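Local coordinates for protein putative TetR family transcriptional regulator (Streptomyces coelicolor A3, PDB 3BQY) that probably binds operator DNA through an N-terminal helix-turn-helix domain and regulates transcription, most likely as a repressor, as in other TetR-family proteins, at residues M53-V58 with G105-R110. Sequence-based numbering, arbitrary orientation. Where two conformers were deposited one is given.
Sequences MAEHMV and GPNTLR
Glu55, on the last turn of helix 46-57, sends its carboxylate onto the N-terminal end of helix 106-121. CG lies anti to the backbone N and the chain bends at chi2, so that Glu55 OE2 accepts a hydrogen bond from Asn107 N at 2.6 Å on its syn lone pair. Glu55 OE1 takes a weak hydrogen bond from Thr108 N at 3.5 Å. The carboxylate thus accepts from two backbone N-H groups of the first turn, where the helix end would probably favour its negative charge. Asn107 answers with its amide, stacked on the carboxylate with the planes 11° apart; its ND2 gives a nearly straight bond to Glu55 O (2.8 Å, 178°) from above the carbonyl plane. Water also bridges the two segments: one molecule links Glu55 OE1, Gly105 N and Thr108 OG1, another Val58 O and Asn107 O. Apolar contact is slight, Val58 CG2 resting on Asn107 CB at 3.8 Å. An alanine at Glu55 removes both carboxylate bonds and would probably loosen the junction. Segments 53-57 and 106-110 cross at 48°, joining helix 46-57, which packs on helix 4-18, to the C-terminal domain; Phe98 of helix 94-99 touches Val58 and Thr108, and Tyr173 of the second subunit packs on Pro106.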
HETATM    1  N   MSE A  53       7.352  13.709 -10.397  1.00 24.47           N
HETATM    2  CA  MSE A  53       8.332  13.011  -9.578  1.00 25.72           C
HETATM    3  C   MSE A  53       8.146  11.495  -9.637  1.00 25.05           C
HETATM    4  O   MSE A  53       9.115  10.758  -9.875  1.00 25.10           O
HETATM    5  CB  MSE A  53       8.270  13.511  -8.135  1.00 25.14           C
HETATM    6  CG  MSE A  53       8.838  14.950  -7.971  1.00 25.67           C
HETATM    7 SE   MSE A  53       8.252  15.736  -6.276  0.80 32.09          SE
HETATM    8  CE  MSE A  53       9.417  14.684  -5.136  1.00 27.73           C
ATOM      9  N   ALA A  54       6.908  11.054  -9.460  1.00 24.02           N
ATOM     10  CA  ALA A  54       6.583   9.631  -9.463  1.00 24.36           C
ATOM     11  C   ALA A  54       6.944   9.028 -10.840  1.00 24.66           C
ATOM     12  O   ALA A  54       7.549   7.960 -10.923  1.00 25.34           O
ATOM     13  CB  ALA A  54       5.097   9.445  -9.162  1.00 24.31           C
ATOM     14  N   GLU A  55       6.605   9.741 -11.911  1.00 24.18           N
ATOM     15  CA  GLU A  55       6.865   9.274 -13.274  1.00 25.25           C
ATOM     16  C   GLU A  55       8.385   9.177 -13.518  1.00 25.39           C
ATOM     17  O   GLU A  55       8.856   8.199 -14.080  1.00 25.95           O
ATOM     18  CB  GLU A  55       6.131  10.166 -14.295  1.00 24.51           C
ATOM     19  CG  GLU A  55       6.591  10.038 -15.721  1.00 26.25           C
ATOM     20  CD  GLU A  55       6.108   8.756 -16.406  1.00 24.67           C
ATOM     21  OE1 GLU A  55       5.375   7.944 -15.798  1.00 24.53           O
ATOM     22  OE2 GLU A  55       6.503   8.560 -17.569  1.00 27.22           O
ATOM     23  N   HIS A  56       9.153  10.157 -13.038  1.00 25.30           N
ATOM     24  CA  HIS A  56      10.611  10.108 -13.123  1.00 25.70           C
ATOM     25  C   HIS A  56      11.258   8.971 -12.304  1.00 25.63           C
ATOM     26  O   HIS A  56      12.220   8.324 -12.774  1.00 24.60           O
ATOM     27  CB  HIS A  56      11.212  11.452 -12.703  1.00 26.85           C
ATOM     28  CG  HIS A  56      12.686  11.533 -12.939  1.00 30.34           C
ATOM     29  ND1 HIS A  56      13.615  11.403 -11.928  1.00 32.69           N
ATOM     30  CD2 HIS A  56      13.391  11.699 -14.082  1.00 34.24           C
ATOM     31  CE1 HIS A  56      14.832  11.518 -12.434  1.00 34.47           C
ATOM     32  NE2 HIS A  56      14.723  11.691 -13.739  1.00 37.64           N
HETATM   33  N   MSE A  57      10.742   8.716 -11.093  1.00 24.47           N
HETATM   34  CA  MSE A  57      11.272   7.664 -10.226  1.00 26.58           C
HETATM   35  C   MSE A  57      11.249   6.311 -10.911  1.00 25.17           C
HETATM   36  O   MSE A  57      12.146   5.502 -10.685  1.00 25.06           O
HETATM   37  CB  MSE A  57      10.436   7.531  -8.923  1.00 25.05           C
HETATM   38  CG  MSE A  57      10.612   8.693  -7.997  1.00 28.49           C
HETATM   39 SE   MSE A  57       9.421   8.322  -6.455  0.80 36.82          SE
HETATM   40  CE  MSE A  57       9.650  10.035  -5.630  1.00 30.90           C
ATOM     41  N   VAL A  58      10.228   6.064 -11.730  1.00 24.27           N
ATOM     42  CA  VAL A  58      10.076   4.741 -12.366  1.00 24.93           C
ATOM     43  C   VAL A  58      10.647   4.640 -13.783  1.00 25.70           C
ATOM     44  O   VAL A  58      10.395   3.662 -14.490  1.00 24.46           O
ATOM     45  CB  VAL A  58       8.597   4.214 -12.282  1.00 24.45           C
ATOM     46  CG1 VAL A  58       8.204   4.048 -10.790  1.00 25.67           C
ATOM     47  CG2 VAL A  58       7.594   5.202 -12.935  1.00 23.62           C
ATOM     48  N   GLY A 105       1.690   8.199 -16.251  1.00 35.77           N
ATOM     49  CA  GLY A 105       2.580   8.582 -17.351  1.00 32.82           C
ATOM     50  C   GLY A 105       3.124   7.392 -18.124  1.00 31.58           C
ATOM     51  O   GLY A 105       2.882   6.219 -17.755  1.00 30.19           O
ATOM     52  N   PRO A 106       3.883   7.683 -19.184  1.00 30.71           N
ATOM     53  CA  PRO A 106       4.504   6.706 -20.080  1.00 30.48           C
ATOM     54  C   PRO A 106       5.374   5.669 -19.367  1.00 30.09           C
ATOM     55  O   PRO A 106       5.338   4.506 -19.743  1.00 29.08           O
ATOM     56  CB  PRO A 106       5.378   7.563 -21.006  1.00 30.17           C
ATOM     57  CG  PRO A 106       4.810   8.917 -20.940  1.00 31.44           C
ATOM     58  CD  PRO A 106       4.154   9.076 -19.598  1.00 30.51           C
ATOM     59  N   ASN A 107       6.158   6.082 -18.359  1.00 29.29           N
ATOM     60  CA  ASN A 107       7.011   5.146 -17.630  1.00 28.26           C
ATOM     61  C   ASN A 107       6.196   4.099 -16.893  1.00 27.52           C
ATOM     62  O   ASN A 107       6.563   2.916 -16.872  1.00 27.24           O
ATOM     63  CB  ASN A 107       7.975   5.860 -16.666  1.00 28.60           C
ATOM     64  CG  ASN A 107       9.056   6.628 -17.391  1.00 29.03           C
ATOM     65  OD1 ASN A 107       9.345   6.355 -18.559  1.00 30.77           O
ATOM     66  ND2 ASN A 107       9.628   7.623 -16.729  1.00 25.45           N
ATOM     67  N   THR A 108       5.094   4.526 -16.284  1.00 26.11           N
ATOM     68  CA  THR A 108       4.221   3.616 -15.549  1.00 26.13           C
ATOM     69  C   THR A 108       3.449   2.772 -16.540  1.00 24.87           C
ATOM     70  O   THR A 108       3.304   1.578 -16.345  1.00 25.57           O
ATOM     71  CB  THR A 108       3.229   4.384 -14.617  1.00 25.39           C
ATOM     72  OG1 THR A 108       3.995   5.055 -13.619  1.00 28.32           O
ATOM     73  CG2 THR A 108       2.300   3.426 -13.905  1.00 27.71           C
ATOM     74  N   LEU A 109       2.940   3.394 -17.594  1.00 24.49           N
ATOM     75  CA  LEU A 109       2.241   2.632 -18.642  1.00 25.05           C
ATOM     76  C   LEU A 109       3.152   1.545 -19.250  1.00 24.54           C
ATOM     77  O   LEU A 109       2.698   0.421 -19.488  1.00 25.26           O
ATOM     78  CB  LEU A 109       1.715   3.555 -19.730  1.00 24.51           C
ATOM     79  CG  LEU A 109       0.603   4.549 -19.340  1.00 28.45           C
ATOM     80  CD1 LEU A 109       0.335   5.506 -20.487  1.00 29.38           C
ATOM     81  CD2 LEU A 109      -0.678   3.815 -18.983  1.00 34.24           C
ATOM     82  N   ARG A 110       4.410   1.869 -19.528  1.00 24.36           N
ATOM     83  CA  ARG A 110       5.333   0.875 -20.092  0.50 24.49           C
ATOM     84  C   ARG A 110       5.541  -0.284 -19.123  1.00 24.42           C
ATOM     85  O   ARG A 110       5.600  -1.452 -19.540  1.00 24.58           O
ATOM     86  CB  ARG A 110       6.690   1.485 -20.476  0.50 24.30           C
ATOM     87  CG  ARG A 110       6.930   1.537 -21.968  0.50 23.87           C
ATOM     88  CD  ARG A 110       8.268   2.217 -22.363  0.50 24.36           C
ATOM     89  NE  ARG A 110       8.637   3.365 -21.522  0.50 26.21           N
ATOM     90  CZ  ARG A 110       8.331   4.638 -21.782  0.50 26.22           C
ATOM     91  NH1 ARG A 110       7.677   4.998 -22.896  0.50 28.07           N
ATOM     92  NH2 ARG A 110       8.735   5.571 -20.954  0.50 22.53           N
TER
HETATM   93  O   HOH W   1       3.461   7.618 -13.875  1.00 35.86           O
HETATM   94  O   HOH W   2       9.230   2.191 -16.664  1.00 19.61           O